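Local structure of prophage lambdalm01, antigen B (Listeria monocytogenes, 4ACV) at residues Glu89-Val94 with Val119-Glu124; Arg8-Val13 with Thr38-Ile43; Thr15-Lys20 with Thr79-Gly84; Glu34-Met39 with Tyr65-Asp70. The protein probably acts as a phage tail terminator, a small protein that assembles into a ring of six subunits and ends growth of the tail tube. All coordinates share one frame; numbering follows the deposited sequence.

Contact 1: residues Glu89-Val94 with Val119-Glu124; sequences EGYKLV and VSICRE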
loop_
_atom_site.group_PDB
_atom_site.type_symbol
_atom_site.label_atom_id
_atom_site.label_comp_id
_atom_site.label_asym_id
_atom_site.label_seq_id
_atom_site.Cartn_x
_atom_site.Cartn_y
_atom_site.Cartn_z
ATOM N N GLU A 89 21.753 30.042 -8.822
ATOM C CA GLU A 89 22.852 30.246 -7.893
ATOM C C GLU A 89 22.509 29.758 -6.486
ATOM O O GLU A 89 21.437 30.045 -5.958
ATOM C CB GLU A 89 23.247 31.725 -7.852
ATOM N N GLY A 90 23.436 29.016 -5.888
ATOM C CA GLY A 90 23.288 28.539 -4.525
ATOM C C GLY A 90 22.825 27.097 -4.454
ATOM O O GLY A 90 22.760 26.517 -3.373
ATOM N N TYR A 91 22.496 26.528 -5.608
ATOM C CA TYR A 91 21.987 25.163 -5.684
ATOM C C TYR A 91 22.818 24.361 -6.671
ATOM O O TYR A 91 23.034 24.797 -7.795
ATOM C CB TYR A 91 20.504 25.151 -6.107
ATOM C CG TYR A 91 19.591 25.844 -5.131
ATOM C CD1 TYR A 91 19.068 25.160 -4.046
ATOM C CD2 TYR A 91 19.269 27.192 -5.282
ATOM C CE1 TYR A 91 18.237 25.792 -3.132
ATOM C CE2 TYR A 91 18.439 27.847 -4.363
ATOM C CZ TYR A 91 17.927 27.131 -3.294
ATOM O OH TYR A 91 17.094 27.733 -2.386
ATOM N N LYS A 92 23.282 23.189 -6.255
ATOM C CA LYS A 92 24.087 22.342 -7.133
ATOM C C LYS A 92 23.583 20.905 -7.236
ATOM O O LYS A 92 23.325 20.240 -6.230
ATOM C CB LYS A 92 25.553 22.347 -6.698
ATOM C CG LYS A 92 26.310 23.613 -7.051
ATOM C CD LYS A 92 26.322 23.857 -8.551
ATOM C CE LYS A 92 27.098 25.136 -8.893
ATOM N NZ LYS A 92 28.578 24.986 -8.728
ATOM N N LEU A 93 23.447 20.429 -8.468
ATOM C CA LEU A 93 23.110 19.036 -8.701
ATOM C C LEU A 93 24.326 18.181 -8.352
ATOM O O LEU A 93 25.425 18.380 -8.879
ATOM C CB LEU A 93 22.696 18.824 -10.156
ATOM C CG LEU A 93 22.423 17.389 -10.590
ATOM C CD1 LEU A 93 21.143 16.855 -9.957
ATOM C CD2 LEU A 93 22.339 17.349 -12.099
ATOM N N VAL A 94 24.125 17.237 -7.445
ATOM C CA VAL A 94 25.216 16.433 -6.919
ATOM C C VAL A 94 25.178 14.996 -7.452
ATOM O O VAL A 94 26.216 14.353 -7.598
ATOM C CB VAL A 94 25.180 16.441 -5.380
ATOM C CG1 VAL A 94 25.989 15.311 -4.819
ATOM C CG2 VAL A 94 25.675 17.773 -4.869
ATOM N N VAL A 119 17.198 12.836 -8.345
ATOM C CA VAL A 119 18.357 13.728 -8.291
ATOM C C VAL A 119 18.628 14.282 -6.892
ATOM O O VAL A 119 17.708 14.660 -6.179
ATOM C CB VAL A 119 18.241 14.910 -9.271
ATOM C CG1 VAL A 119 18.168 14.408 -10.705
ATOM C CG2 VAL A 119 17.053 15.805 -8.900
ATOM N N SER A 120 19.905 14.337 -6.526
ATOM C CA SER A 120 20.326 14.922 -5.262
ATOM C C SER A 120 20.890 16.318 -5.486
ATOM O O SER A 120 21.793 16.517 -6.295
ATOM C CB SER A 120 21.376 14.046 -4.589
ATOM O OG SER A 120 20.901 12.724 -4.436
ATOM N N ILE A 121 20.351 17.282 -4.756
ATOM C CA ILE A 121 20.722 18.674 -4.941
ATOM C C ILE A 121 21.180 19.278 -3.620
ATOM O O ILE A 121 20.506 19.134 -2.595
ATOM C CB ILE A 121 19.531 19.491 -5.523
ATOM C CG1 ILE A 121 19.252 19.062 -6.971
ATOM C CG2 ILE A 121 19.795 20.989 -5.410
ATOM C CD1 ILE A 121 18.066 19.738 -7.609
ATOM N N CYS A 122 22.338 19.937 -3.651
ATOM C CA CYS A 122 22.887 20.603 -2.471
ATOM C C CYS A 122 22.723 22.125 -2.510
ATOM O O CYS A 122 22.837 22.757 -3.562
ATOM C CB CYS A 122 24.372 20.250 -2.301
ATOM S SG CYS A 122 24.661 18.558 -1.724
ATOM N N ARG A 123 22.472 22.716 -1.352
ATOM C CA ARG A 123 22.451 24.169 -1.261
ATOM C C ARG A 123 23.468 24.684 -0.253
ATOM O O ARG A 123 23.965 23.935 0.584
ATOM C CB ARG A 123 21.057 24.662 -0.906
ATOM C CG ARG A 123 20.495 24.053 0.358
ATOM C CD ARG A 123 18.988 24.212 0.378
ATOM N NE ARG A 123 18.457 24.088 1.723
ATOM C CZ ARG A 123 17.989 22.959 2.238
ATOM N NH1 ARG A 123 17.979 21.855 1.506
ATOM N NH2 ARG A 123 17.533 22.936 3.485
ATOM N N GLU A 124 23.781 25.972 -0.355
ATOM C CA GLU A 124 24.692 26.631 0.571
ATOM C C GLU A 124 24.174 26.534 2.001
ATOM O O GLU A 124 22.967 26.612 2.236
ATOM C CB GLU A 124 24.835 28.104 0.188
ATOM C CG GLU A 124 24.985 28.348 -1.311
ATOM C CD GLU A 124 26.429 28.277 -1.788
ATOM O OE1 GLU A 124 27.263 29.073 -1.296
ATOM O OE2 GLU A 124 26.719 27.433 -2.666
#
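Lys-92 and Cys-122 exchange two backbone hydrogen bonds, Lys-92 N to Cys-122 O and Cys-122 N to Lys-92 O, both 2.8 Å and nearly straight. Val-94 N continues the ladder to Ser-120 O at 2.7 Å, while Glu-124 N reaches Gly-90 O at a longer 3.2 Å, with a more bent angle of 145° at the hydrogen. The CG2 methyl of Val-94 presses against Cys-122 SG, 3.4 Å away. The backbone bonds zip the start of strand 91-99 to the end of strand 110-123 as antiparallel neighbours, with Tyr-91/Arg-123 and Leu-93/Ile-121 as non-hydrogen-bonded pairs whose side chains share the face turned from Lys-92 and Cys-122. There, with CG anti to the backbone N (chi1 175°), Leu-93 brings its CD1 branch to Val-119 CB at 3.6 Å, the two side chains at about a right angle. The Arg-123 chain passes the Tyr-91 ring aslant, Arg-123 CB 3.8 Å from Tyr-91 CD1, and the ring and guanidinium planes differ by 31°. Further out, a salt bridge from Arg-123 NH1 to Glu-56 ties down the guanidinium, and Tyr-91 OH is hydrogen-bonded to Lys-2 O. Phe-85 touches Leu-93, and Tyr-58 and Phe-60 of the adjoining strand 55-66 pack on Val-119.

Contact 2: residues Arg8-Val13 with Thr38-Ile43; sequences RVLEAV and TMIEMI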
loop_
_atom_site.group_PDB
_atom_site.type_symbol
_atom_site.label_atom_id
_atom_site.label_comp_id
_atom_site.label_asym_id
_atom_site.label_seq_id
_atom_site.Cartn_x
_atom_site.Cartn_y
_atom_site.Cartn_z
ATOM N N ARG A 8 10.941 24.869 -10.212
ATOM C CA ARG A 8 12.229 25.402 -10.615
ATOM C C ARG A 8 13.129 24.286 -11.177
ATOM O O ARG A 8 13.802 24.464 -12.197
ATOM C CB ARG A 8 12.894 26.081 -9.426
ATOM C CG ARG A 8 14.192 26.737 -9.772
ATOM C CD ARG A 8 14.041 27.648 -10.977
ATOM N NE ARG A 8 13.179 28.800 -10.715
ATOM C CZ ARG A 8 13.204 29.930 -11.425
ATOM N NH1 ARG A 8 14.054 30.064 -12.437
ATOM N NH2 ARG A 8 12.389 30.933 -11.123
ATOM N N VAL A 9 13.123 23.132 -10.516
ATOM C CA VAL A 9 13.872 21.975 -10.995
ATOM C C VAL A 9 13.356 21.481 -12.342
ATOM O O VAL A 9 14.146 21.202 -13.244
ATOM C CB VAL A 9 13.825 20.806 -9.995
ATOM C CG1 VAL A 9 14.548 19.597 -10.587
ATOM C CG2 VAL A 9 14.430 21.220 -8.667
ATOM N N LEU A 10 12.036 21.365 -12.470
ATOM C CA LEU A 10 11.419 21.035 -13.756
ATOM C C LEU A 10 11.911 21.986 -14.850
ATOM O O LEU A 10 12.320 21.554 -15.920
ATOM C CB LEU A 10 9.889 21.096 -13.662
ATOM C CG LEU A 10 9.148 20.032 -12.848
ATOM C CD1 LEU A 10 7.653 20.367 -12.749
ATOM C CD2 LEU A 10 9.358 18.621 -13.419
ATOM N N GLU A 11 11.897 23.282 -14.567
ATOM C CA GLU A 11 12.287 24.282 -15.557
ATOM C C GLU A 11 13.751 24.128 -15.999
ATOM O O GLU A 11 14.071 24.218 -17.182
ATOM C CB GLU A 11 12.021 25.687 -15.012
ATOM C CG GLU A 11 11.932 26.758 -16.079
ATOM C CD GLU A 11 10.994 26.368 -17.210
ATOM O OE1 GLU A 11 9.775 26.248 -16.952
ATOM O OE2 GLU A 11 11.482 26.177 -18.352
ATOM N N ALA A 12 14.627 23.885 -15.034
ATOM C CA ALA A 12 16.042 23.665 -15.297
ATOM C C ALA A 12 16.286 22.421 -16.175
ATOM O O ALA A 12 17.141 22.434 -17.055
ATOM C CB ALA A 12 16.788 23.550 -13.983
ATOM N N VAL A 13 15.531 21.352 -15.952
ATOM C CA VAL A 13 15.654 20.171 -16.805
ATOM C C VAL A 13 15.163 20.451 -18.225
ATOM O O VAL A 13 15.826 20.094 -19.202
ATOM C CB VAL A 13 14.935 18.942 -16.198
ATOM C CG1 VAL A 13 14.928 17.774 -17.174
ATOM C CG2 VAL A 13 15.600 18.543 -14.891
ATOM N N THR A 38 7.158 14.788 -25.431
ATOM C CA THR A 38 7.981 14.504 -24.273
ATOM C C THR A 38 7.573 15.451 -23.138
ATOM O O THR A 38 7.607 16.682 -23.288
ATOM C CB THR A 38 9.468 14.670 -24.608
ATOM O OG1 THR A 38 9.726 14.110 -25.904
ATOM C CG2 THR A 38 10.340 13.985 -23.556
ATOM N N MET A 39 7.150 14.865 -22.023
ATOM C CA MET A 39 6.776 15.630 -20.845
ATOM C C MET A 39 7.579 15.147 -19.651
ATOM O O MET A 39 7.973 13.980 -19.578
ATOM C CB MET A 39 5.295 15.469 -20.500
ATOM C CG MET A 39 4.346 15.423 -21.658
ATOM S SD MET A 39 2.712 14.933 -21.083
ATOM C CE MET A 39 2.888 13.167 -20.923
ATOM N N ILE A 40 7.802 16.058 -18.714
ATOM C CA ILE A 40 8.395 15.710 -17.448
ATOM C C ILE A 40 7.301 15.641 -16.384
ATOM O O ILE A 40 6.453 16.529 -16.286
ATOM C CB ILE A 40 9.464 16.738 -17.042
ATOM C CG1 ILE A 40 10.456 16.937 -18.193
ATOM C CG2 ILE A 40 10.160 16.293 -15.751
ATOM C CD1 ILE A 40 11.479 18.063 -17.974
ATOM N N GLU A 41 7.310 14.576 -15.597
ATOM C CA GLU A 41 6.348 14.461 -14.520
ATOM C C GLU A 41 7.034 14.430 -13.161
ATOM O O GLU A 41 7.710 13.462 -12.812
ATOM C CB GLU A 41 5.492 13.221 -14.701
ATOM C CG GLU A 41 4.500 13.000 -13.575
ATOM C CD GLU A 41 4.104 11.546 -13.445
ATOM O OE1 GLU A 41 4.681 10.703 -14.159
ATOM O OE2 GLU A 41 3.225 11.240 -12.622
ATOM N N MET A 42 6.861 15.497 -12.394
ATOM C CA MET A 42 7.440 15.554 -11.065
ATOM C C MET A 42 6.639 14.591 -10.200
ATOM O O MET A 42 5.428 14.452 -10.372
ATOM C CB MET A 42 7.402 16.991 -10.516
ATOM C CG MET A 42 8.097 17.198 -9.169
ATOM S SD MET A 42 9.872 16.799 -9.086
ATOM C CE MET A 42 10.554 17.907 -10.308
ATOM N N ILE A 43 7.318 13.899 -9.296
ATOM C CA ILE A 43 6.653 12.895 -8.472
ATOM C C ILE A 43 6.692 13.248 -6.975
ATOM O O ILE A 43 5.647 13.396 -6.337
ATOM C CB ILE A 43 7.248 11.490 -8.716
ATOM C CG1 ILE A 43 7.078 11.076 -10.185
ATOM C CG2 ILE A 43 6.608 10.456 -7.783
ATOM C CD1 ILE A 43 7.886 9.839 -10.569
#
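Leu-10 stands over Ile-40 where helical residues 8-13 run roughly antiparallel (152°) to strand residues 38-43, with the two axes 9.7 Å apart at closest approach. No hydrogen bond crosses the gap, and the contact is made by buried aliphatic groups and one thioether chain. The CD2 branch of Leu-10 does most of the touching: it sits 3.4 Å from Ile-40 CG2 and equally 3.4 Å from Met-42 CE, and is thus wedged between two strand residues that point to the same side. The Leu-10 and Ile-40 side chains run alongside in opposing senses, whereas the Met-42 chain comes in at a slant. Two successive bends (chi2 and chi3 both 60°) curl the Met-42 chain back, so that CE also lies 3.6 Å from Leu-10 CG and more loosely approaches Val-9 CG1. One turn along the helix from Val-9, Val-13 CG1 meets Ile-40 CD1 at 3.6 Å, which leaves Ile-40 with one branch against Leu-10 and the other end against Val-13. This is helix-on-sheet packing in the core of a domain with a mixed, largely antiparallel sheet. Glu-41, of the opposite strand face, is hydrogen-bonded to His-63. Strands 25-26 and 55-66 supply Val-25 and Ile-62 around Ile-40, while a neighbouring subunit brings its Leu-104 against Leu-10 and its Gln-102 against Met-42.

Contact 3: residues Thr15-Lys20 with Thr79-Gly84; sequences TMLQEK and TLIQMG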
loop_
_atom_site.group_PDB
_atom_site.type_symbol
_atom_site.label_atom_id
_atom_site.label_comp_id
_atom_site.label_asym_id
_atom_site.label_seq_id
_atom_site.Cartn_x
_atom_site.Cartn_y
_atom_site.Cartn_z
ATOM N N THR A 15 14.965 23.364 -19.767
ATOM C CA THR A 15 15.933 24.267 -20.384
ATOM C C THR A 15 17.184 23.521 -20.836
ATOM O O THR A 15 17.695 23.764 -21.931
ATOM C CB THR A 15 16.323 25.398 -19.417
ATOM O OG1 THR A 15 15.163 26.174 -19.116
ATOM C CG2 THR A 15 17.369 26.303 -20.032
ATOM N N MET A 16 17.671 22.608 -19.998
ATOM C CA MET A 16 18.791 21.755 -20.386
ATOM C C MET A 16 18.454 20.893 -21.609
ATOM O O MET A 16 19.231 20.820 -22.560
ATOM C CB MET A 16 19.249 20.873 -19.218
ATOM C CG MET A 16 20.470 20.003 -19.537
ATOM S SD MET A 16 20.084 18.483 -20.445
ATOM C CE MET A 16 19.252 17.572 -19.146
ATOM N N LEU A 17 17.296 20.240 -21.588
ATOM C CA LEU A 17 16.918 19.383 -22.703
ATOM C C LEU A 17 16.800 20.209 -23.974
ATOM O O LEU A 17 17.213 19.774 -25.050
ATOM C CB LEU A 17 15.623 18.611 -22.410
ATOM C CG LEU A 17 15.822 17.529 -21.347
ATOM C CD1 LEU A 17 14.527 16.824 -20.966
ATOM C CD2 LEU A 17 16.862 16.535 -21.838
ATOM N N GLN A 18 16.263 21.415 -23.840
ATOM C CA GLN A 18 16.041 22.262 -25.001
ATOM C C GLN A 18 17.333 22.876 -25.497
ATOM O O GLN A 18 17.604 22.871 -26.692
ATOM C CB GLN A 18 14.990 23.335 -24.709
ATOM C CG GLN A 18 13.648 22.730 -24.285
ATOM C CD GLN A 18 12.479 23.684 -24.440
ATOM O OE1 GLN A 18 12.642 24.906 -24.377
ATOM N NE2 GLN A 18 11.287 23.127 -24.637
ATOM N N GLU A 19 18.148 23.380 -24.584
ATOM C CA GLU A 19 19.352 24.087 -24.999
ATOM C C GLU A 19 20.521 23.155 -25.282
ATOM O O GLU A 19 21.413 23.493 -26.056
ATOM C CB GLU A 19 19.746 25.163 -23.978
ATOM N N LYS A 20 20.525 21.980 -24.669
ATOM C CA LYS A 20 21.667 21.089 -24.802
ATOM C C LYS A 20 21.347 19.964 -25.764
ATOM O O LYS A 20 22.239 19.420 -26.407
ATOM C CB LYS A 20 22.074 20.530 -23.437
ATOM C CG LYS A 20 23.555 20.222 -23.298
ATOM N N THR A 79 20.667 10.048 -21.306
ATOM C CA THR A 79 22.063 10.455 -21.201
ATOM C C THR A 79 22.206 11.941 -20.897
ATOM O O THR A 79 23.036 12.343 -20.084
ATOM C CB THR A 79 22.843 10.133 -22.484
ATOM O OG1 THR A 79 22.780 8.727 -22.740
ATOM C CG2 THR A 79 24.304 10.558 -22.340
ATOM N N LEU A 80 21.395 12.759 -21.552
ATOM C CA LEU A 80 21.417 14.187 -21.284
ATOM C C LEU A 80 21.178 14.444 -19.798
ATOM O O LEU A 80 21.942 15.148 -19.148
ATOM C CB LEU A 80 20.382 14.914 -22.146
ATOM C CG LEU A 80 20.800 15.017 -23.616
ATOM C CD1 LEU A 80 19.744 15.706 -24.461
ATOM C CD2 LEU A 80 22.130 15.746 -23.724
ATOM N N ILE A 81 20.133 13.832 -19.259
ATOM C CA ILE A 81 19.771 14.054 -17.875
ATOM C C ILE A 81 20.881 13.599 -16.918
ATOM O O ILE A 81 21.234 14.315 -15.977
ATOM C CB ILE A 81 18.417 13.400 -17.567
ATOM C CG1 ILE A 81 17.315 14.178 -18.286
ATOM C CG2 ILE A 81 18.163 13.334 -16.061
ATOM C CD1 ILE A 81 15.949 13.578 -18.149
ATOM N N GLN A 82 21.445 12.425 -17.184
ATOM C CA GLN A 82 22.569 11.898 -16.411
ATOM C C GLN A 82 23.831 12.780 -16.416
ATOM O O GLN A 82 24.619 12.747 -15.469
ATOM C CB GLN A 82 22.935 10.497 -16.906
ATOM C CG GLN A 82 21.961 9.409 -16.489
ATOM C CD GLN A 82 22.557 8.030 -16.653
ATOM O OE1 GLN A 82 22.204 7.302 -17.574
ATOM N NE2 GLN A 82 23.485 7.672 -15.770
ATOM N N MET A 83 24.036 13.539 -17.489
ATOM C CA MET A 83 25.145 14.482 -17.550
ATOM C C MET A 83 24.926 15.723 -16.680
ATOM O O MET A 83 25.879 16.410 -16.332
ATOM C CB MET A 83 25.395 14.893 -18.993
ATOM C CG MET A 83 25.838 13.730 -19.868
ATOM S SD MET A 83 25.841 14.184 -21.600
ATOM C CE MET A 83 26.994 15.555 -21.574
ATOM N N GLY A 84 23.672 16.002 -16.336
ATOM C CA GLY A 84 23.355 17.090 -15.441
ATOM C C GLY A 84 22.628 18.243 -16.101
ATOM O O GLY A 84 22.310 18.213 -17.287
#
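Met-16 lies against the two flat groups that matter here, the backbone carbonyls of Gly-84 and Leu-80; no aromatic ring takes part. Gly-84 O is 3.4 Å from Met-16 CG and 3.6 Å from Met-16 CE, with CE standing well off the plane of that carbonyl. Leu-80 O is also 3.6 Å from Met-16 CE, so the methyl is lodged against two carbonyl oxygens by van der Waals contact rather than by a hydrogen bond. The side chain gets there by leaving with CG anti to the backbone N (chi1 -177°) and then bending twice, which folds SD and CE over the last turn of helix 71-83. Its sulfur is 4.0 Å from Leu-80 CB, and CE comes equally near Ile-81 CG1. Beside it, Leu-17 offers its CD2 branch, which crosses Leu-80 at a slant, 3.9 Å from Leu-80 CB, and approaches Ile-81 more loosely. Gly-84 is the first residue to leave the helix and does so with positive phi; its N is bonded to Ile-81 O, and this turn presents the Gly-84 carbonyl to Met-16. The axes of residues 15-20 and 79-83 pass 10.2 Å apart at 113°, a steep crossing of two helices with no hydrogen bond between them. Phe-85, just beyond Gly-84, also packs on Met-16, and Ile-81 also touches Val-96 of strand 91-99, so helix 71-83 meets both helix 6-21 and that strand.

Contact 4: residues Glu34-Met39 with Tyr65-Asp70; sequences EMPTTM and YTNEQD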
loop_
_atom_site.group_PDB
_atom_site.type_symbol
_atom_site.label_atom_id
_atom_site.label_comp_id
_atom_site.label_asym_id
_atom_site.label_seq_id
_atom_site.Cartn_x
_atom_site.Cartn_y
_atom_site.Cartn_z
ATOM N N GLU A 34 -2.114 12.107 -27.509
ATOM C CA GLU A 34 -2.507 11.634 -28.837
ATOM C C GLU A 34 -1.431 11.759 -29.913
ATOM O O GLU A 34 -1.412 10.995 -30.877
ATOM C CB GLU A 34 -3.783 12.340 -29.298
ATOM C CG GLU A 34 -5.056 11.766 -28.711
ATOM C CD GLU A 34 -6.286 12.488 -29.211
ATOM O OE1 GLU A 34 -6.247 13.733 -29.300
ATOM O OE2 GLU A 34 -7.288 11.812 -29.519
ATOM N N MET A 35 -0.544 12.729 -29.755
ATOM C CA MET A 35 0.529 12.923 -30.719
ATOM C C MET A 35 1.872 12.770 -30.015
ATOM O O MET A 35 1.954 12.939 -28.792
ATOM C CB MET A 35 0.425 14.310 -31.365
ATOM C CG MET A 35 -0.821 14.547 -32.226
ATOM S SD MET A 35 -0.861 13.617 -33.778
ATOM C CE MET A 35 0.854 13.713 -34.275
ATOM N N PRO A 36 2.928 12.424 -30.772
ATOM C CA PRO A 36 4.257 12.356 -30.161
ATOM C C PRO A 36 4.572 13.567 -29.272
ATOM O O PRO A 36 4.168 14.690 -29.569
ATOM C CB PRO A 36 5.182 12.286 -31.373
ATOM C CG PRO A 36 4.396 11.470 -32.340
ATOM C CD PRO A 36 2.942 11.891 -32.145
ATOM N N THR A 37 5.276 13.313 -28.173
ATOM C CA THR A 37 5.592 14.350 -27.208
ATOM C C THR A 37 6.512 13.841 -26.095
ATOM O O THR A 37 6.638 12.637 -25.849
ATOM C CB THR A 37 4.315 14.931 -26.565
ATOM O OG1 THR A 37 4.631 16.162 -25.905
ATOM C CG2 THR A 37 3.734 13.958 -25.556
ATOM N N THR A 38 7.158 14.788 -25.431
ATOM C CA THR A 38 7.981 14.504 -24.273
ATOM C C THR A 38 7.573 15.451 -23.138
ATOM O O THR A 38 7.607 16.682 -23.288
ATOM C CB THR A 38 9.468 14.670 -24.608
ATOM O OG1 THR A 38 9.726 14.110 -25.904
ATOM C CG2 THR A 38 10.340 13.985 -23.556
ATOM N N MET A 39 7.150 14.865 -22.023
ATOM C CA MET A 39 6.776 15.630 -20.845
ATOM C C MET A 39 7.579 15.147 -19.651
ATOM O O MET A 39 7.973 13.980 -19.578
ATOM C CB MET A 39 5.295 15.469 -20.500
ATOM C CG MET A 39 4.346 15.423 -21.658
ATOM S SD MET A 39 2.712 14.933 -21.083
ATOM C CE MET A 39 2.888 13.167 -20.923
ATOM N N TYR A 65 6.604 9.855 -25.787
ATOM C CA TYR A 65 5.640 9.189 -26.652
ATOM C C TYR A 65 6.120 9.272 -28.100
ATOM O O TYR A 65 6.485 10.343 -28.583
ATOM C CB TYR A 65 4.262 9.847 -26.540
ATOM C CG TYR A 65 3.506 9.605 -25.253
ATOM C CD1 TYR A 65 3.763 10.366 -24.114
ATOM C CD2 TYR A 65 2.510 8.640 -25.181
ATOM C CE1 TYR A 65 3.064 10.152 -22.931
ATOM C CE2 TYR A 65 1.802 8.425 -24.010
ATOM C CZ TYR A 65 2.081 9.185 -22.887
ATOM O OH TYR A 65 1.376 8.977 -21.718
ATOM N N THR A 66 6.127 8.143 -28.796
ATOM C CA THR A 66 6.503 8.149 -30.204
ATOM C C THR A 66 5.664 7.137 -30.941
ATOM O O THR A 66 5.132 6.217 -30.336
ATOM C CB THR A 66 7.991 7.812 -30.411
ATOM O OG1 THR A 66 8.313 6.612 -29.694
ATOM C CG2 THR A 66 8.883 8.964 -29.930
ATOM N N ASN A 67 5.542 7.305 -32.253
ATOM C CA ASN A 67 4.776 6.361 -33.043
ATOM C C ASN A 67 5.470 5.005 -33.174
ATOM O O ASN A 67 4.818 3.964 -33.232
ATOM C CB ASN A 67 4.437 6.958 -34.401
ATOM C CG ASN A 67 3.344 7.993 -34.309
ATOM O OD1 ASN A 67 3.605 9.193 -34.379
ATOM N ND2 ASN A 67 2.105 7.534 -34.137
ATOM N N GLU A 68 6.797 5.020 -33.197
ATOM C CA GLU A 68 7.564 3.781 -33.179
ATOM C C GLU A 68 8.552 3.773 -32.003
ATOM O O GLU A 68 8.854 4.818 -31.428
ATOM C CB GLU A 68 8.297 3.589 -34.510
ATOM N N GLN A 69 9.047 2.595 -31.645
ATOM C CA GLN A 69 10.057 2.483 -30.595
ATOM C C GLN A 69 11.232 3.425 -30.854
ATOM O O GLN A 69 11.847 3.376 -31.922
ATOM C CB GLN A 69 10.561 1.046 -30.492
ATOM C CG GLN A 69 9.461 0.000 -30.466
ATOM C CD GLN A 69 9.978 -1.334 -30.009
ATOM O OE1 GLN A 69 9.407 -2.385 -30.307
ATOM N NE2 GLN A 69 11.084 -1.302 -29.282
ATOM N N ASP A 70 11.546 4.275 -29.878
ATOM C CA ASP A 70 12.595 5.275 -30.052
ATOM C C ASP A 70 13.748 5.151 -29.038
ATOM O O ASP A 70 13.920 6.006 -28.168
ATOM C CB ASP A 70 11.988 6.680 -30.005
ATOM C CG ASP A 70 12.995 7.760 -30.343
ATOM O OD1 ASP A 70 14.082 7.418 -30.843
ATOM O OD2 ASP A 70 12.705 8.951 -30.113
#
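Tyr-65 N bonds to Thr-37 O at 2.8 Å. The return bond, Thr-37 N to Tyr-65 O, is longer at 3.2 Å. Tyr-65 O also receives a bent CA-H contact from Pro-36, whose CA is 3.4 Å away, so two successive residues, Pro-36 and Thr-37, approach one carbonyl oxygen. Thr-37 and Tyr-65 form an antiparallel hydrogen-bonded pair with their side chains flanking each other on one face. With Thr-37 OG1 anti to the backbone N (chi1 -165°), the CG2 methyl falls between that N and the carbonyl carbon and lies 3.9 Å from Tyr-65 CD1. Met-39 reaches the same ring two residues on, bringing its CE to 3.6 Å from Tyr-65 CE1. The pair belongs to the open end of the beta hairpin made by strands 37-47 and 55-66, where the chains part into loops. Beyond it Asn-67 OD1 packs on the proline ring, 3.2 Å from Pro-36 CG, and Thr-66 OG1 donates to Glu-68 O at 2.6 Å to brace the turn leaving the strand. That turn leads to Asp-70, the N-cap of helix 71-83, whose carboxylate bonds to Gly-73 N through OD1 and to His-64 NE2 through OD2. The Tyr-65 ring stacks with His-112 of strand 110-123.

How the contacts relate
Contacts 1, 2 and 4 all reach the same sheet, while contact 3 joins the two helices. Helix 6-21 serves contact 2 with its earlier turns and contact 3 with its later ones, their centres about 11 Å apart. Contact 1 borders both: Ile-121 CD1 lies 4.1 Å from Val-9 CG2, and Leu-93 CD2 is 3.5 Å from Gly-84 CA, just where the chain leaves helix 71-83 for strand 91-99. Contacts 2 and 4 share Thr-38 and Met-39; both use strand 37-47, and their centres are about 17 Å apart. Contacts 1 and 4 mark opposite sides of the chain's centre, about 31 Å apart between centres. Contact 2 is the most central.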